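Local coordinates for 3' terminal uridylyl transferase (Trypanosoma brucei, PDB 5HZD), which catalyses the addition of uridines from UTP to the 3'-hydroxyl ends of guide RNAs, ribosomal RNAs and some mRNAs, and takes part in mitochondrial RNA editing in trypanosomes, at residues A[344-347]-A[348-352]; A[354-357]-A[358-362]; A[426-430]-A[431-435]. All coordinates share one frame; numbering follows the deposited sequence.

Contact 1. Residues A[344-347]-A[348-352]; sequences IYYL and VQKGY
Gln349 lies over one face of the Tyr345 ring, one helical turn on, as helix 336-349 comes to its end. Its CG stands 3.6 Å from the centroid of the Tyr345 ring, a CH-pi contact only 18° off the ring normal. The bend of the glutamine at chi2 carries the amide out to the CE1 side of the ring, the two planes lying 26° apart, where NE2 comes 3.5 Å from Tyr345 CE1; NE2 donates to the carbonyl of Pro422. The next pair repeats the step less squarely: Lys350 CG approaches Tyr346 CE1 at 3.6 Å, aslant to the ring, while its ammonium goes on to a salt bridge with Glu409. Tyr346, with CG turned opposite the backbone N (chi1 158°), also reaches Tyr352, whose CE2 is 3.7 Å from Tyr346 OH. A water lies 2.8 Å from Tyr346 OH and is held weakly by Tyr352 OH. Leu347 CD2 packs on Tyr352 CB at 3.9 Å, the side chains crossing at about a right angle. Positive phi at Gly351 turns the chain out of the helix in a Schellman motif, in which Tyr352 N bonds weakly to Leu347 O. Helix 385-409 meets Tyr345, Leu347, Lys350 and Tyr352, whereas helix 292-304 receives Ile344 and Val348.

Contact 2. Residues A[354-357]-A[358-362]; sequences PYVD and PLEIP
Asp357 and Glu360 are joined by two hydrogen bonds across a short 3-10 turn, one between backbones and one from Asp357 N to the glutamate carboxylate. Glu360 can be followed outward from its backbone. CB sits 3.2 Å from Asp357 O, the same carbonyl that accepts Glu360 N in the bond closing the turn. CG is the next atom along, 3.6 Å from Asp357 O and also near Asp357 CB. Because chi2 is 177° the chain runs straight on from CG, carrying CD back along the preceding residues to the neighbourhood of Asp357 N. At the tip, OE2 accepts Asp357 N at 2.9 Å, the donor lying 39° out of the carboxylate plane, and it also rests against Val356 CG1 at 3.9 Å. The glutamate therefore spans the turn from its last residue to the N-H that precedes it.

Asp357 answers from its own carboxylate. Its CG is anti to the backbone N (chi1 -167°), and OD1 accepts Leu359 N at 2.9 Å in a nearly straight bond on its anti side. This is the geometry of an Asx turn over Pro358, a residue that has no N-H to give. The same oxygen lies alongside Leu359 CB, 3.4 Å away. Nearby, Tyr355 OH comes 3.9 Å from Pro358 CD and bonds to Leu419 O.

The turn belongs to the loop joining helix 336-349 to helix 385-409. Tyr355, Val356 and Ile361 pack on helix 292-304, where Arg295, a UTP-binding residue, bonds to Ile361 O, while Pro358 O takes the hydroxyl of Tyr469 from the proposed nucleotide recognition motif.

Contact 3. Residues A[426-430]-A[431-435]; sequences TKRML and GWHVE
Lys427 O serves two donors in a short, weakly bonded helix: Trp432 N at 2.8 Å and Leu430 N at 3.0 Å, arriving from opposite faces of the carbonyl plane. Gly431 N is met by Arg428 O at 3.1 Å. At the start of the helix Thr426 OG1 accepts Met429 N, and Met429 SD in return takes Thr426 N in a weak bond, so Thr426 and Met429 form a capping box. The charged end of Lys427 is turned elsewhere, to the carbonyls of Tyr461, Glu462 and Trp412, and Trp432 NE1 donates to Asn472 OD1 of the proposed nucleotide recognition motif.

Side-chain faces pack between these bonds. Leu430 CD1 sits over the six-membered ring of Trp432, 3.7 Å from its centroid and 9° off the normal. Arg428 bends at chi3 (-67°), which brings one face of its guanidinium to His433, with His433 CD2 over its centre, 3.8 Å from Arg428 CZ, and the planes 41° apart. Arg428 CG stands squarely above the same imidazole. His433 ND1, 3.6 Å from Arg428 CA, is buried here without a polar partner in the model.

Positive phi at Gly431, with bonds returning to the last turn, marks a Schellman motif; with Thr426 as N-cap, the short helix is capped at both ends within the Cid1-type poly(A) polymerase family region.

Overall arrangement
The three contacts follow one another in series along the chain, each a local turn or helix end. Contacts 1 and 2 are neighbours: their centres are 14 Å apart, and Val348 of the first packs on Tyr355 of the second. Both lie against helix 292-304, with contact 1 ending helix 336-349 and contact 2 in the loop leading on to helix 385-409. Contact 3 stands apart, its centre 22 Å from contact 1 and 23 Å from contact 2, without touching either. Contacts 2 and 3 nevertheless reach the same proposed nucleotide recognition motif, through Tyr469 and Asn472, consistent with separate turns bordering the nucleotide site.

Contact 1. Residues A[344-347]-A[348-352]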
ATOM      1  N   ILE A 344       7.959  -2.277 -12.981  1.00 10.95           N
ATOM      2  CA  ILE A 344       8.640  -3.579 -12.927  1.00 11.11           C
ATOM      3  C   ILE A 344       8.684  -4.248 -14.307  1.00 11.36           C
ATOM      4  O   ILE A 344       9.699  -4.848 -14.674  1.00 11.59           O
ATOM      5  CB  ILE A 344       7.942  -4.483 -11.954  1.00 11.02           C
ATOM      6  CG1 ILE A 344       8.198  -3.933 -10.552  1.00 10.94           C
ATOM      7  CG2 ILE A 344       8.501  -5.891 -12.047  1.00 11.58           C
ATOM      8  CD1 ILE A 344       7.267  -4.546  -9.491  1.00 11.66           C
ATOM      9  N   TYR A 345       7.593  -4.141 -15.071  1.00 11.35           N
ATOM     10  CA  TYR A 345       7.580  -4.741 -16.414  1.00 11.63           C
ATOM     11  C   TYR A 345       8.686  -4.133 -17.260  1.00 12.61           C
ATOM     12  O   TYR A 345       9.407  -4.851 -17.962  1.00 12.09           O
ATOM     13  CB  TYR A 345       6.220  -4.532 -17.091  1.00 11.64           C
ATOM     14  CG  TYR A 345       6.166  -4.997 -18.519  1.00 12.25           C
ATOM     15  CD1 TYR A 345       6.011  -6.343 -18.821  1.00 12.92           C
ATOM     16  CD2 TYR A 345       6.269  -4.068 -19.562  1.00 12.95           C
ATOM     17  CE1 TYR A 345       5.958  -6.782 -20.179  1.00 12.61           C
ATOM     18  CE2 TYR A 345       6.204  -4.485 -20.889  1.00 12.43           C
ATOM     19  CZ  TYR A 345       6.058  -5.831 -21.178  1.00 13.46           C
ATOM     20  OH  TYR A 345       6.020  -6.254 -22.488  1.00 14.45           O
ATOM     21  N   TYR A 346       8.828  -2.816 -17.184  1.00 11.69           N
ATOM     22  CA  TYR A 346       9.944  -2.138 -17.859  1.00 11.88           C
ATOM     23  C   TYR A 346      11.300  -2.677 -17.381  1.00 12.01           C
ATOM     24  O   TYR A 346      12.189  -2.980 -18.200  1.00 13.56           O
ATOM     25  CB  TYR A 346       9.823  -0.630 -17.646  1.00 11.76           C
ATOM     26  CG  TYR A 346      11.116   0.132 -17.812  1.00 11.93           C
ATOM     27  CD1 TYR A 346      11.662   0.357 -19.073  1.00 12.23           C
ATOM     28  CD2 TYR A 346      11.770   0.631 -16.704  1.00 12.06           C
ATOM     29  CE1 TYR A 346      12.829   1.095 -19.223  1.00 13.25           C
ATOM     30  CE2 TYR A 346      12.945   1.349 -16.829  1.00 13.94           C
ATOM     31  CZ  TYR A 346      13.479   1.556 -18.088  1.00 13.93           C
ATOM     32  OH  TYR A 346      14.641   2.300 -18.214  1.00 17.18           O
ATOM     33  N   LEU A 347      11.493  -2.793 -16.069  1.00 11.84           N
ATOM     34  CA  LEU A 347      12.750  -3.315 -15.551  1.00 12.02           C
ATOM     35  C   LEU A 347      13.034  -4.712 -16.069  1.00 12.29           C
ATOM     36  O   LEU A 347      14.194  -5.028 -16.371  1.00 14.36           O
ATOM     37  CB  LEU A 347      12.759  -3.333 -14.000  1.00 11.83           C
ATOM     38  CG  LEU A 347      12.644  -1.956 -13.326  1.00 13.78           C
ATOM     39  CD1 LEU A 347      12.608  -2.129 -11.794  1.00 17.07           C
ATOM     40  CD2 LEU A 347      13.802  -1.015 -13.769  1.00 13.59           C
ATOM     41  N   VAL A 348      12.011  -5.566 -16.150  1.00 12.24           N
ATOM     42  CA  VAL A 348      12.235  -6.926 -16.609  1.00 12.56           C
ATOM     43  C   VAL A 348      12.567  -6.912 -18.084  1.00 15.04           C
ATOM     44  O   VAL A 348      13.524  -7.561 -18.519  1.00 16.36           O
ATOM     45  CB  VAL A 348      10.983  -7.788 -16.390  1.00 14.05           C
ATOM     46  CG1 VAL A 348      11.120  -9.134 -17.156  1.00 17.44           C
ATOM     47  CG2 VAL A 348      10.735  -8.014 -14.908  1.00 13.66           C
ATOM     48  N   GLN A 349      11.800  -6.153 -18.874  1.00 16.44           N
ATOM     49  CA  GLN A 349      11.955  -6.214 -20.338  1.00 18.59           C
ATOM     50  C   GLN A 349      13.297  -5.663 -20.759  1.00 20.07           C
ATOM     51  O   GLN A 349      13.879  -6.110 -21.759  1.00 20.77           O
ATOM     52  CB  GLN A 349      10.806  -5.502 -21.063  1.00 15.93           C
ATOM     53  CG  GLN A 349       9.489  -6.195 -20.903  1.00 18.69           C
ATOM     54  CD  GLN A 349       9.512  -7.614 -21.410  1.00 24.09           C
ATOM     55  OE1 GLN A 349      10.006  -7.877 -22.507  1.00 24.67           O
ATOM     56  NE2 GLN A 349       8.970  -8.549 -20.622  1.00 21.91           N
ATOM     57  N   LYS A 350      13.808  -4.719 -19.980  1.00 15.76           N
ATOM     58  CA  LYS A 350      15.100  -4.092 -20.262  1.00 17.79           C
ATOM     59  C   LYS A 350      16.277  -4.776 -19.575  1.00 20.02           C
ATOM     60  O   LYS A 350      17.426  -4.372 -19.758  1.00 27.17           O
ATOM     61  CB  LYS A 350      15.061  -2.599 -19.907  1.00 21.32           C
ATOM     62  CG  LYS A 350      14.174  -1.765 -20.842  1.00 21.06           C
ATOM     63  CD  LYS A 350      14.703  -1.795 -22.281  1.00 30.03           C
ATOM     64  CE  LYS A 350      13.963  -0.820 -23.185  1.00 35.45           C
ATOM     65  NZ  LYS A 350      14.507  -0.923 -24.581  1.00 35.25           N
ATOM     66  N   GLY A 351      15.996  -5.787 -18.762  1.00 16.67           N
ATOM     67  CA  GLY A 351      17.036  -6.611 -18.149  1.00 20.01           C
ATOM     68  C   GLY A 351      17.658  -6.059 -16.889  1.00 22.37           C
ATOM     69  O   GLY A 351      18.688  -6.544 -16.452  1.00 27.37           O
ATOM     70  N   TYR A 352      17.051  -5.038 -16.299  1.00 16.20           N
ATOM     71  CA  TYR A 352      17.512  -4.513 -15.012  1.00 15.31           C
ATOM     72  C   TYR A 352      17.257  -5.428 -13.814  1.00 17.92           C
ATOM     73  O   TYR A 352      17.999  -5.371 -12.816  1.00 20.21           O
ATOM     74  CB  TYR A 352      16.885  -3.142 -14.715  1.00 16.84           C
ATOM     75  CG  TYR A 352      17.343  -2.034 -15.601  1.00 15.81           C
ATOM     76  CD1 TYR A 352      18.604  -1.471 -15.440  1.00 21.43           C
ATOM     77  CD2 TYR A 352      16.520  -1.553 -16.618  1.00 16.49           C
ATOM     78  CE1 TYR A 352      19.029  -0.435 -16.252  1.00 21.28           C
ATOM     79  CE2 TYR A 352      16.929  -0.508 -17.426  1.00 20.24           C
ATOM     80  CZ  TYR A 352      18.181   0.039 -17.235  1.00 25.18           C
ATOM     81  OH  TYR A 352      18.596   1.067 -18.043  1.00 32.19           O
TER
HETATM   82  O   HOH W   1      16.331   1.838 -20.410  1.00 37.12           O

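Contact 2. Residues A[354-357]-A[358-362]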
ATOM      1  N   PRO A 354      15.798  -9.622 -12.712  1.00 18.37           N
ATOM      2  CA  PRO A 354      15.384 -10.941 -13.200  1.00 18.16           C
ATOM      3  C   PRO A 354      13.865 -11.090 -13.199  1.00 17.70           C
ATOM      4  O   PRO A 354      13.143 -10.503 -12.394  1.00 15.95           O
ATOM      5  CB  PRO A 354      16.000 -11.907 -12.170  1.00 20.55           C
ATOM      6  CG  PRO A 354      17.151 -11.162 -11.584  1.00 21.37           C
ATOM      7  CD  PRO A 354      16.635  -9.730 -11.501  1.00 18.18           C
ATOM      8  N   TYR A 355      13.363 -11.903 -14.125  1.00 14.96           N
ATOM      9  CA  TYR A 355      11.937 -12.225 -14.112  1.00 16.72           C
ATOM     10  C   TYR A 355      11.542 -13.046 -12.878  1.00 17.64           C
ATOM     11  O   TYR A 355      12.287 -13.944 -12.453  1.00 18.91           O
ATOM     12  CB  TYR A 355      11.581 -12.994 -15.408  1.00 15.27           C
ATOM     13  CG  TYR A 355      10.145 -13.440 -15.419  1.00 15.23           C
ATOM     14  CD1 TYR A 355       9.125 -12.513 -15.641  1.00 15.23           C
ATOM     15  CD2 TYR A 355       9.801 -14.775 -15.185  1.00 16.76           C
ATOM     16  CE1 TYR A 355       7.797 -12.902 -15.604  1.00 13.42           C
ATOM     17  CE2 TYR A 355       8.452 -15.173 -15.162  1.00 15.96           C
ATOM     18  CZ  TYR A 355       7.477 -14.220 -15.372  1.00 14.65           C
ATOM     19  OH  TYR A 355       6.168 -14.627 -15.345  1.00 18.57           O
ATOM     20  N   VAL A 356      10.383 -12.735 -12.299  1.00 17.26           N
ATOM     21  CA  VAL A 356       9.800 -13.560 -11.238  1.00 16.50           C
ATOM     22  C   VAL A 356       8.374 -13.938 -11.638  1.00 16.79           C
ATOM     23  O   VAL A 356       7.537 -13.051 -11.888  1.00 17.58           O
ATOM     24  CB  VAL A 356       9.701 -12.786  -9.914  1.00 14.97           C
ATOM     25  CG1 VAL A 356       9.061 -13.670  -8.824  1.00 19.83           C
ATOM     26  CG2 VAL A 356      11.058 -12.290  -9.461  1.00 19.35           C
ATOM     27  N   ASP A 357       8.084 -15.235 -11.714  1.00 20.08           N
ATOM     28  CA  ASP A 357       6.709 -15.648 -11.997  1.00 21.53           C
ATOM     29  C   ASP A 357       5.839 -15.367 -10.771  1.00 18.80           C
ATOM     30  O   ASP A 357       6.197 -15.779  -9.655  1.00 20.28           O
ATOM     31  CB  ASP A 357       6.677 -17.133 -12.340  1.00 20.41           C
ATOM     32  CG  ASP A 357       5.353 -17.564 -12.950  1.00 27.40           C
ATOM     33  OD1 ASP A 357       4.288 -17.108 -12.493  1.00 23.43           O
ATOM     34  OD2 ASP A 357       5.371 -18.364 -13.915  1.00 32.00           O
ATOM     35  N   PRO A 358       4.714 -14.651 -10.941  1.00 18.90           N
ATOM     36  CA  PRO A 358       3.855 -14.454  -9.765  1.00 18.21           C
ATOM     37  C   PRO A 358       3.526 -15.768  -9.028  1.00 19.49           C
ATOM     38  O   PRO A 358       3.394 -15.748  -7.802  1.00 20.11           O
ATOM     39  CB  PRO A 358       2.616 -13.781 -10.359  1.00 17.70           C
ATOM     40  CG  PRO A 358       3.229 -12.923 -11.497  1.00 16.96           C
ATOM     41  CD  PRO A 358       4.204 -13.901 -12.112  1.00 17.32           C
ATOM     42  N   LEU A 359       3.474 -16.882  -9.734  1.00 17.23           N
ATOM     43  CA  LEU A 359       3.190 -18.189  -9.103  1.00 19.64           C
ATOM     44  C   LEU A 359       4.254 -18.681  -8.118  1.00 21.64           C
ATOM     45  O   LEU A 359       4.000 -19.604  -7.331  1.00 23.85           O
ATOM     46  CB  LEU A 359       2.920 -19.255 -10.171  1.00 24.09           C
ATOM     47  CG  LEU A 359       1.675 -18.959 -11.025  1.00 30.00           C
ATOM     48  CD1 LEU A 359       1.353 -20.125 -11.931  1.00 32.64           C
ATOM     49  CD2 LEU A 359       0.471 -18.590 -10.167  1.00 35.88           C
ATOM     50  N   GLU A 360       5.438 -18.062  -8.152  1.00 20.82           N
ATOM     51  CA  GLU A 360       6.516 -18.350  -7.203  1.00 18.51           C
ATOM     52  C   GLU A 360       6.238 -17.903  -5.771  1.00 20.74           C
ATOM     53  O   GLU A 360       6.882 -18.402  -4.828  1.00 23.00           O
ATOM     54  CB  GLU A 360       7.825 -17.677  -7.656  1.00 23.22           C
ATOM     55  CG  GLU A 360       8.496 -18.387  -8.789  1.00 29.13           C
ATOM     56  CD  GLU A 360       9.738 -17.664  -9.256  1.00 33.28           C
ATOM     57  OE1 GLU A 360      10.715 -17.572  -8.470  1.00 36.01           O
ATOM     58  OE2 GLU A 360       9.729 -17.174 -10.405  1.00 30.94           O
ATOM     59  N   ILE A 361       5.335 -16.946  -5.612  1.00 16.04           N
ATOM     60  CA  ILE A 361       4.887 -16.492  -4.296  1.00 14.09           C
ATOM     61  C   ILE A 361       3.660 -17.334  -3.935  1.00 15.93           C
ATOM     62  O   ILE A 361       2.660 -17.298  -4.639  1.00 19.41           O
ATOM     63  CB  ILE A 361       4.470 -15.019  -4.308  1.00 15.49           C
ATOM     64  CG1 ILE A 361       5.514 -14.133  -5.023  1.00 18.62           C
ATOM     65  CG2 ILE A 361       4.169 -14.540  -2.910  1.00 17.47           C
ATOM     66  CD1 ILE A 361       6.914 -14.208  -4.437  1.00 22.14           C
ATOM     67  N   PRO A 362       3.755 -18.157  -2.880  1.00 18.18           N
ATOM     68  CA  PRO A 362       2.633 -19.052  -2.575  1.00 17.73           C
ATOM     69  C   PRO A 362       1.389 -18.281  -2.162  1.00 19.67           C
ATOM     70  O   PRO A 362       1.465 -17.204  -1.539  1.00 20.93           O
ATOM     71  CB  PRO A 362       3.135 -19.871  -1.378  1.00 23.05           C
ATOM     72  CG  PRO A 362       4.562 -19.510  -1.189  1.00 26.91           C
ATOM     73  CD  PRO A 362       4.867 -18.257  -1.922  1.00 21.62           C
TER

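Contact 3. Residues A[426-430]-A[431-435]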
ATOM      1  N   THR A 426       0.506 -10.480 -25.926  1.00 16.42           N
ATOM      2  CA  THR A 426      -0.312  -9.680 -26.831  1.00 18.08           C
ATOM      3  C   THR A 426      -1.732  -9.585 -26.276  1.00 15.27           C
ATOM      4  O   THR A 426      -2.137 -10.408 -25.463  1.00 15.30           O
ATOM      5  CB  THR A 426      -0.349 -10.269 -28.245  1.00 20.05           C
ATOM      6  OG1 THR A 426      -1.037 -11.521 -28.231  1.00 21.59           O
ATOM      7  CG2 THR A 426       1.089 -10.451 -28.798  1.00 20.41           C
ATOM      8  N   LYS A 427      -2.476  -8.561 -26.683  1.00 15.29           N
ATOM      9  CA  LYS A 427      -3.885  -8.475 -26.301  1.00 15.38           C
ATOM     10  C   LYS A 427      -4.650  -9.722 -26.709  1.00 16.27           C
ATOM     11  O   LYS A 427      -5.440 -10.256 -25.908  1.00 15.93           O
ATOM     12  CB  LYS A 427      -4.527  -7.217 -26.900  1.00 15.48           C
ATOM     13  CG  LYS A 427      -3.945  -5.936 -26.280  1.00 14.95           C
ATOM     14  CD  LYS A 427      -4.656  -4.709 -26.808  1.00 15.12           C
ATOM     15  CE  LYS A 427      -3.910  -3.424 -26.337  1.00 15.86           C
ATOM     16  NZ  LYS A 427      -4.639  -2.183 -26.780  1.00 16.88           N
ATOM     17  N   ARG A 428      -4.363 -10.226 -27.912  1.00 16.44           N
ATOM     18  CA  ARG A 428      -5.037 -11.407 -28.435  1.00 17.89           C
ATOM     19  C   ARG A 428      -4.806 -12.617 -27.517  1.00 18.37           C
ATOM     20  O   ARG A 428      -5.721 -13.409 -27.308  1.00 18.29           O
ATOM     21  CB  ARG A 428      -4.625 -11.679 -29.886  1.00 17.63           C
ATOM     22  CG  ARG A 428      -5.317 -12.912 -30.459  1.00 28.85           C
ATOM     23  CD  ARG A 428      -4.918 -13.121 -31.907  1.00 41.69           C
ATOM     24  NE  ARG A 428      -5.419 -12.048 -32.769  1.00 47.94           N
ATOM     25  CZ  ARG A 428      -6.574 -12.097 -33.430  1.00 45.76           C
ATOM     26  NH1 ARG A 428      -7.356 -13.164 -33.326  1.00 42.57           N
ATOM     27  NH2 ARG A 428      -6.949 -11.074 -34.188  1.00 48.54           N
ATOM     28  N   MET A 429      -3.628 -12.711 -26.888  1.00 18.66           N
ATOM     29  CA  MET A 429      -3.372 -13.848 -25.986  1.00 17.32           C
ATOM     30  C   MET A 429      -4.372 -13.880 -24.842  1.00 16.90           C
ATOM     31  O   MET A 429      -4.807 -14.951 -24.429  1.00 17.67           O
ATOM     32  CB  MET A 429      -1.920 -13.837 -25.451  1.00 18.59           C
ATOM     33  CG  MET A 429      -0.883 -14.200 -26.519  1.00 22.63           C
ATOM     34  SD  MET A 429       0.759 -13.852 -25.881  1.00 26.57           S
ATOM     35  CE  MET A 429       0.496 -14.750 -24.356  1.00 22.19           C
ATOM     36  N   LEU A 430      -4.782 -12.705 -24.338  1.00 15.91           N
ATOM     37  CA  LEU A 430      -5.709 -12.650 -23.204  1.00 15.70           C
ATOM     38  C   LEU A 430      -7.177 -12.513 -23.605  1.00 16.10           C
ATOM     39  O   LEU A 430      -8.054 -12.497 -22.740  1.00 18.43           O
ATOM     40  CB  LEU A 430      -5.340 -11.468 -22.297  1.00 15.02           C
ATOM     41  CG  LEU A 430      -3.887 -11.429 -21.802  1.00 16.11           C
ATOM     42  CD1 LEU A 430      -3.709 -10.348 -20.717  1.00 15.44           C
ATOM     43  CD2 LEU A 430      -3.457 -12.767 -21.231  1.00 15.35           C
ATOM     44  N   GLY A 431      -7.419 -12.367 -24.902  1.00 16.56           N
ATOM     45  CA  GLY A 431      -8.755 -12.135 -25.428  1.00 17.02           C
ATOM     46  C   GLY A 431      -9.130 -10.666 -25.252  1.00 19.16           C
ATOM     47  O   GLY A 431     -10.318 -10.330 -25.229  1.00 23.68           O
ATOM     48  N   TRP A 432      -8.127  -9.807 -25.157  1.00 16.34           N
ATOM     49  CA  TRP A 432      -8.341  -8.374 -24.945  1.00 15.98           C
ATOM     50  C   TRP A 432      -8.164  -7.578 -26.251  1.00 16.14           C
ATOM     51  O   TRP A 432      -8.025  -6.350 -26.238  1.00 15.90           O
ATOM     52  CB  TRP A 432      -7.362  -7.862 -23.891  1.00 15.17           C
ATOM     53  CG  TRP A 432      -7.624  -8.372 -22.512  1.00 14.88           C
ATOM     54  CD1 TRP A 432      -8.605  -9.254 -22.119  1.00 16.07           C
ATOM     55  CD2 TRP A 432      -6.897  -8.030 -21.335  1.00 14.29           C
ATOM     56  NE1 TRP A 432      -8.526  -9.468 -20.764  1.00 14.78           N
ATOM     57  CE2 TRP A 432      -7.480  -8.741 -20.259  1.00 14.24           C
ATOM     58  CE3 TRP A 432      -5.788  -7.216 -21.088  1.00 15.37           C
ATOM     59  CZ2 TRP A 432      -7.000  -8.642 -18.950  1.00 13.76           C
ATOM     60  CZ3 TRP A 432      -5.329  -7.085 -19.810  1.00 13.79           C
ATOM     61  CH2 TRP A 432      -5.930  -7.803 -18.738  1.00 13.75           C
ATOM     62  N   HIS A 433      -8.185  -8.278 -27.384  1.00 16.70           N
ATOM     63  CA  HIS A 433      -8.012  -7.630 -28.686  1.00 19.74           C
ATOM     64  C   HIS A 433      -9.329  -7.094 -29.257  1.00 18.96           C
ATOM     65  O   HIS A 433      -9.336  -6.424 -30.297  1.00 22.63           O
ATOM     66  CB  HIS A 433      -7.396  -8.608 -29.672  1.00 21.85           C
ATOM     67  CG  HIS A 433      -8.231  -9.821 -29.890  1.00 19.03           C
ATOM     68  ND1 HIS A 433      -8.568 -10.682 -28.864  1.00 22.35           N
ATOM     69  CD2 HIS A 433      -8.825 -10.309 -31.005  1.00 20.71           C
ATOM     70  CE1 HIS A 433      -9.332 -11.649 -29.341  1.00 26.94           C
ATOM     71  NE2 HIS A 433      -9.502 -11.447 -30.637  1.00 25.19           N
ATOM     72  N   VAL A 434     -10.437  -7.412 -28.591  1.00 18.99           N
ATOM     73  CA  VAL A 434     -11.769  -6.939 -28.979  0.53 20.92           C
ATOM     74  C   VAL A 434     -12.486  -6.441 -27.725  1.00 23.67           C
ATOM     75  O   VAL A 434     -12.426  -7.102 -26.690  1.00 22.81           O
ATOM     76  CB  VAL A 434     -12.607  -8.090 -29.595  0.53 23.98           C
ATOM     77  CG1 VAL A 434     -14.022  -7.622 -29.941  0.53 22.61           C
ATOM     78  CG2 VAL A 434     -11.924  -8.652 -30.832  0.53 27.61           C
ATOM     79  N   GLU A 435     -13.171  -5.289 -27.799  1.00 20.71           N
ATOM     80  CA  GLU A 435     -13.985  -4.853 -26.676  1.00 19.03           C
ATOM     81  C   GLU A 435     -15.441  -5.173 -26.984  1.00 21.66           C
ATOM     82  O   GLU A 435     -15.848  -5.196 -28.143  1.00 28.80           O
ATOM     83  CB  GLU A 435     -13.866  -3.338 -26.430  1.00 20.10           C
ATOM     84  CG  GLU A 435     -12.533  -2.850 -25.933  1.00 18.32           C
ATOM     85  CD  GLU A 435     -12.481  -1.313 -25.849  1.00 19.20           C
ATOM     86  OE1 GLU A 435     -13.543  -0.661 -26.049  1.00 22.20           O
ATOM     87  OE2 GLU A 435     -11.391  -0.749 -25.605  1.00 17.42           O
TER